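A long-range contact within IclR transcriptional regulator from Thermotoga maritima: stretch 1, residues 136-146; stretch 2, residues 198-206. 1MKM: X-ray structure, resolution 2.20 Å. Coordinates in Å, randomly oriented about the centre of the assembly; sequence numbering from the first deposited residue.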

ATOM      1  N   THR B 136      -7.914 -28.737 -22.366  1.00 63.06           N
ATOM      2  CA  THR B 136      -7.089 -28.558 -21.183  1.00 68.55           C
ATOM      3  C   THR B 136      -6.524 -29.901 -20.678  1.00 70.82           C
ATOM      4  O   THR B 136      -7.163 -30.944 -20.829  1.00 64.80           O
ATOM      5  CB  THR B 136      -7.910 -27.856 -20.076  1.00 62.73           C
ATOM      6  OG1 THR B 136      -7.036 -27.407 -19.037  1.00 77.12           O
ATOM      7  CG2 THR B 136      -8.931 -28.803 -19.487  1.00 56.28           C
ATOM      8  N   ALA B 137      -5.327 -29.872 -20.089  1.00 60.52           N
ATOM      9  CA  ALA B 137      -4.681 -31.089 -19.581  1.00 66.28           C
ATOM     10  C   ALA B 137      -5.463 -31.788 -18.471  1.00 65.56           C
ATOM     11  O   ALA B 137      -5.781 -32.977 -18.570  1.00 66.59           O
ATOM     12  CB  ALA B 137      -3.276 -30.773 -19.095  1.00 62.31           C
ATOM     13  N   SER B 138      -5.748 -31.067 -17.395  1.00 61.17           N
ATOM     14  CA  SER B 138      -6.517 -31.660 -16.312  1.00 64.44           C
ATOM     15  C   SER B 138      -7.862 -32.149 -16.897  1.00 58.18           C
ATOM     16  O   SER B 138      -8.473 -33.089 -16.388  1.00 50.59           O
ATOM     17  CB  SER B 138      -6.741 -30.621 -15.199  1.00 63.49           C
ATOM     18  OG  SER B 138      -7.251 -29.401 -15.717  1.00 64.97           O
ATOM     19  N   GLY B 139      -8.303 -31.507 -17.977  1.00 48.86           N
ATOM     20  CA  GLY B 139      -9.551 -31.885 -18.617  1.00 59.85           C
ATOM     21  C   GLY B 139      -9.485 -33.229 -19.325  1.00 60.08           C
ATOM     22  O   GLY B 139     -10.268 -34.129 -19.032  1.00 68.34           O
ATOM     23  N   LYS B 140      -8.556 -33.369 -20.267  1.00 68.54           N
ATOM     24  CA  LYS B 140      -8.398 -34.623 -20.994  1.00 64.32           C
ATOM     25  C   LYS B 140      -7.977 -35.699 -20.011  1.00 65.45           C
ATOM     26  O   LYS B 140      -8.377 -36.850 -20.125  1.00 75.25           O
ATOM     27  CB  LYS B 140      -7.354 -34.468 -22.101  1.00 61.57           C
ATOM     28  CG  LYS B 140      -7.752 -33.445 -23.151  1.00 61.74           C
ATOM     29  CD  LYS B 140      -6.685 -33.247 -24.208  1.00 66.34           C
ATOM     30  CE  LYS B 140      -5.438 -32.605 -23.625  1.00 75.69           C
ATOM     31  NZ  LYS B 140      -4.459 -32.256 -24.696  1.00 81.27           N
ATOM     32  N   SER B 141      -7.162 -35.318 -19.038  1.00 63.86           N
ATOM     33  CA  SER B 141      -6.718 -36.256 -18.018  1.00 61.72           C
ATOM     34  C   SER B 141      -7.965 -36.890 -17.381  1.00 63.40           C
ATOM     35  O   SER B 141      -7.938 -38.039 -16.946  1.00 71.24           O
ATOM     36  CB  SER B 141      -5.890 -35.508 -16.963  1.00 67.06           C
ATOM     37  OG  SER B 141      -5.186 -36.381 -16.097  1.00 64.03           O
ATOM     38  N   ILE B 142      -9.064 -36.137 -17.335  1.00 69.96           N
ATOM     39  CA  ILE B 142     -10.312 -36.640 -16.756  1.00 72.90           C
ATOM     40  C   ILE B 142     -11.098 -37.428 -17.798  1.00 79.37           C
ATOM     41  O   ILE B 142     -11.743 -38.431 -17.477  1.00 72.49           O
ATOM     42  CB  ILE B 142     -11.201 -35.489 -16.220  1.00 79.05           C
ATOM     43  CG1 ILE B 142     -10.551 -34.862 -14.982  1.00 80.97           C
ATOM     44  CG2 ILE B 142     -12.597 -36.014 -15.879  1.00 75.53           C
ATOM     45  CD1 ILE B 142     -11.265 -33.628 -14.469  1.00 75.03           C
ATOM     46  N   LEU B 143     -11.038 -36.967 -19.046  1.00 81.52           N
ATOM     47  CA  LEU B 143     -11.723 -37.632 -20.150  1.00 80.33           C
ATOM     48  C   LEU B 143     -11.002 -38.906 -20.563  1.00 89.31           C
ATOM     49  O   LEU B 143     -11.408 -39.578 -21.512  1.00 99.68           O
ATOM     50  CB  LEU B 143     -11.809 -36.702 -21.361  1.00 68.20           C
ATOM     51  CG  LEU B 143     -13.095 -35.887 -21.501  1.00 65.46           C
ATOM     52  CD1 LEU B 143     -13.048 -35.041 -22.777  1.00 60.41           C
ATOM     53  CD2 LEU B 143     -14.274 -36.851 -21.536  1.00 53.67           C
ATOM     54  N   ALA B 144      -9.928 -39.231 -19.851  1.00 89.25           N
ATOM     55  CA  ALA B 144      -9.148 -40.422 -20.153  1.00 89.14           C
ATOM     56  C   ALA B 144      -9.436 -41.524 -19.155  1.00 86.58           C
ATOM     57  O   ALA B 144      -8.694 -42.501 -19.073  1.00 88.49           O
ATOM     58  CB  ALA B 144      -7.659 -40.091 -20.142  1.00 85.83           C
ATOM     59  N   PHE B 145     -10.505 -41.363 -18.385  1.00 87.25           N
ATOM     60  CA  PHE B 145     -10.875 -42.363 -17.395  1.00 88.86           C
ATOM     61  C   PHE B 145     -12.375 -42.438 -17.159  1.00 89.40           C
ATOM     62  O   PHE B 145     -12.837 -43.216 -16.322  1.00 90.92           O
ATOM     63  CB  PHE B 145     -10.150 -42.110 -16.067  1.00 86.90           C
ATOM     64  CG  PHE B 145      -8.689 -42.467 -16.099  1.00 83.75           C
ATOM     65  CD1 PHE B 145      -7.753 -41.584 -16.628  1.00 84.05           C
ATOM     66  CD2 PHE B 145      -8.257 -43.709 -15.635  1.00 87.68           C
ATOM     67  CE1 PHE B 145      -6.410 -41.932 -16.701  1.00 85.88           C
ATOM     68  CE2 PHE B 145      -6.915 -44.066 -15.700  1.00 81.91           C
ATOM     69  CZ  PHE B 145      -5.989 -43.175 -16.236  1.00 89.23           C
ATOM     70  N   VAL B 146     -13.135 -41.624 -17.887  1.00 89.95           N
ATOM     71  CA  VAL B 146     -14.585 -41.652 -17.756  1.00 88.81           C
ATOM     72  C   VAL B 146     -15.015 -42.941 -18.436  1.00 90.29           C
ATOM     73  O   VAL B 146     -14.552 -43.238 -19.539  1.00 92.06           O
ATOM     74  CB  VAL B 146     -15.262 -40.453 -18.480  1.00 93.85           C
ATOM     75  CG1 VAL B 146     -14.838 -39.148 -17.835  1.00 94.04           C
ATOM     76  CG2 VAL B 146     -14.901 -40.452 -19.965  1.00 82.41           C
ATOM     77  N   MET B 198       1.215 -23.928 -21.497  1.00 50.16           N
ATOM     78  CA  MET B 198       1.209 -25.384 -21.631  1.00 50.05           C
ATOM     79  C   MET B 198       0.949 -25.930 -20.232  1.00 44.58           C
ATOM     80  O   MET B 198       1.221 -25.250 -19.251  1.00 49.89           O
ATOM     81  CB  MET B 198       2.554 -25.902 -22.151  1.00 57.35           C
ATOM     82  CG  MET B 198       2.786 -25.638 -23.629  1.00 59.36           C
ATOM     83  SD  MET B 198       4.433 -26.116 -24.185  1.00 65.80           S
ATOM     84  CE  MET B 198       4.482 -27.830 -23.674  1.00 47.94           C
ATOM     85  N   CYS B 199       0.431 -27.148 -20.130  1.00 54.40           N
ATOM     86  CA  CYS B 199       0.134 -27.723 -18.822  1.00 52.17           C
ATOM     87  C   CYS B 199       0.417 -29.218 -18.783  1.00 59.56           C
ATOM     88  O   CYS B 199       0.662 -29.843 -19.808  1.00 61.59           O
ATOM     89  CB  CYS B 199      -1.346 -27.509 -18.485  1.00 50.08           C
ATOM     90  SG  CYS B 199      -2.009 -25.883 -18.928  1.00 58.22           S
ATOM     91  N   VAL B 200       0.385 -29.782 -17.584  1.00 56.25           N
ATOM     92  CA  VAL B 200       0.565 -31.208 -17.396  1.00 57.99           C
ATOM     93  C   VAL B 200      -0.485 -31.581 -16.355  1.00 55.21           C
ATOM     94  O   VAL B 200      -0.589 -30.922 -15.322  1.00 51.10           O
ATOM     95  CB  VAL B 200       1.980 -31.560 -16.868  1.00 53.43           C
ATOM     96  CG1 VAL B 200       2.020 -33.016 -16.452  1.00 44.80           C
ATOM     97  CG2 VAL B 200       3.017 -31.307 -17.947  1.00 45.97           C
ATOM     98  N   GLY B 201      -1.273 -32.616 -16.628  1.00 62.54           N
ATOM     99  CA  GLY B 201      -2.310 -32.990 -15.692  1.00 56.01           C
ATOM    100  C   GLY B 201      -2.469 -34.472 -15.432  1.00 73.65           C
ATOM    101  O   GLY B 201      -2.135 -35.306 -16.274  1.00 68.69           O
ATOM    102  N   VAL B 202      -3.005 -34.780 -14.253  1.00 80.09           N
ATOM    103  CA  VAL B 202      -3.249 -36.143 -13.789  1.00 82.40           C
ATOM    104  C   VAL B 202      -4.629 -36.159 -13.113  1.00 85.01           C
ATOM    105  O   VAL B 202      -5.046 -35.156 -12.532  1.00 88.92           O
ATOM    106  CB  VAL B 202      -2.172 -36.559 -12.758  1.00 78.04           C
ATOM    107  CG1 VAL B 202      -2.427 -37.963 -12.256  1.00 87.32           C
ATOM    108  CG2 VAL B 202      -0.799 -36.460 -13.381  1.00 79.63           C
ATOM    109  N   PRO B 203      -5.356 -37.290 -13.187  1.00 82.56           N
ATOM    110  CA  PRO B 203      -6.689 -37.395 -12.571  1.00 80.67           C
ATOM    111  C   PRO B 203      -6.689 -37.668 -11.069  1.00 74.48           C
ATOM    112  O   PRO B 203      -5.647 -37.894 -10.460  1.00 84.22           O
ATOM    113  CB  PRO B 203      -7.342 -38.550 -13.335  1.00 74.73           C
ATOM    114  CG  PRO B 203      -6.570 -38.630 -14.608  1.00 84.12           C
ATOM    115  CD  PRO B 203      -5.160 -38.385 -14.147  1.00 83.66           C
ATOM    116  N   ILE B 204      -7.883 -37.647 -10.491  1.00 77.07           N
ATOM    117  CA  ILE B 204      -8.092 -37.915  -9.073  1.00 71.93           C
ATOM    118  C   ILE B 204      -9.325 -38.811  -9.019  1.00 73.00           C
ATOM    119  O   ILE B 204     -10.414 -38.373  -9.377  1.00 77.91           O
ATOM    120  CB  ILE B 204      -8.407 -36.626  -8.279  1.00 68.12           C
ATOM    121  CG1 ILE B 204      -7.186 -35.703  -8.224  1.00 67.29           C
ATOM    122  CG2 ILE B 204      -8.840 -36.992  -6.865  1.00 70.92           C
ATOM    123  CD1 ILE B 204      -6.134 -36.116  -7.186  1.00 71.38           C
ATOM    124  N   PHE B 205      -9.160 -40.054  -8.573  1.00 64.43           N
ATOM    125  CA  PHE B 205     -10.282 -40.988  -8.508  1.00 62.42           C
ATOM    126  C   PHE B 205     -10.977 -41.030  -7.143  1.00 73.21           C
ATOM    127  O   PHE B 205     -10.390 -40.688  -6.104  1.00 57.22           O
ATOM    128  CB  PHE B 205      -9.809 -42.391  -8.905  1.00 70.35           C
ATOM    129  CG  PHE B 205      -9.129 -42.432 -10.244  1.00 77.32           C
ATOM    130  CD1 PHE B 205      -7.819 -42.899 -10.364  1.00 77.59           C
ATOM    131  CD2 PHE B 205      -9.781 -41.955 -11.386  1.00 74.37           C
ATOM    132  CE1 PHE B 205      -7.165 -42.884 -11.605  1.00 78.24           C
ATOM    133  CE2 PHE B 205      -9.137 -41.937 -12.629  1.00 68.91           C
ATOM    134  CZ  PHE B 205      -7.828 -42.401 -12.738  1.00 68.27           C
ATOM    135  N   ASP B 206     -12.236 -41.459  -7.160  1.00 77.62           N
ATOM    136  CA  ASP B 206     -13.051 -41.540  -5.954  1.00 87.07           C
ATOM    137  C   ASP B 206     -13.276 -42.978  -5.504  1.00 85.24           C
ATOM    138  O   ASP B 206     -12.446 -43.854  -5.744  1.00 84.86           O
ATOM    139  CB  ASP B 206     -14.401 -40.870  -6.215  1.00 96.39           C
ATOM    140  CG  ASP B 206     -15.226 -41.614  -7.252  1.00100.02           C
ATOM    141  OD1 ASP B 206     -14.626 -42.240  -8.151  1.00101.01           O
ATOM    142  OD2 ASP B 206     -16.471 -41.566  -7.172  1.00103.30           O
TER

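A short helix lies along a strand from later in the chain; no two touching residues are fewer than 58 positions apart. The two run in roughly the same direction, their axes 34° apart and 6.4 Å from each other at closest approach. The contact is small, 388 Å² summed over both sides, and most of it passes through a few residues: Pro203 on the strand, with Phe145, Ala137 and Ser141 on the other stretch covering nearly equal areas.

Pro203 is the centre. Its CA-to-CB bond points toward the first stretch, and its ring packs chiefly against two residues there. One is Phe145, whose CD1 lies 3.8 Å from Pro203 CG, an ordinary apolar contact that takes the aromatic ring obliquely. The other is Ser141, where the model is too tight to be read closely. As a proline, Pro203 also has no amide hydrogen to offer, so Ser141 OG, 3.1 Å from Pro203 N, gains no hydrogen bond from that approach.

The serine hydroxyl instead finds its partner two residues earlier on the strand. Ser141 OG donates to Gly201 O over 3.2 Å, a weak hydrogen bond, and the position of that hydroxyl oxygen is less certain because of the crowding by Pro203. It is the one hydrogen bond that crosses between the stretches. The other strand amide within reach, Val202 N, is 3.3 Å from Ser141 OG but poorly angled for a bond. Polar contact therefore contributes little here, and the fit rests mainly on packing.

That packing is closest in backbone terms at Gly201, whose CA comes within 4.5 Å of the CA of Ser138. A side chain could not fit in this place: an ideal CB on Gly201 would lie 2.8 Å from Ser138 N and 3.0 Å from Ala137 C. Glycine lets the helix backbone settle against the strand, and Ala137 makes use of the same nearness with the smallest of side chains. The CA-to-CB bond of Ala137 points toward the strand, and Ala137 CB lies 3.7 Å from Gly201 N and 3.8 Å from Cys199 CB. On the strand, Cys199, Gly201 and Pro203 occupy alternate positions facing the helix side, whereas Met198, Val200 and Val202 direct their CA-to-CB bonds away, the usual alternation of an extended chain. In the first stretch, Ala137 and Ser141 are four residues apart, and both point toward the strand; Ser141 N also bonds to Ala137 O at 2.8 Å.

Beyond the small residues the contact widens into aromatic rings. Phe145, in the loop after the helix and partly exposed, reaches Phe205 as well as Pro203. Phe205 sets out sideways, but its end comes nearer, placing CZ over one face of the Phe145 ring, 3.2 Å from Phe145 CD2. The ring planes meet at 54° with centroids 4.8 Å apart, an oblique pair. The rule to be read here is graded size: glycine and alanine where the backbones are nearest, proline and phenylalanine farther along.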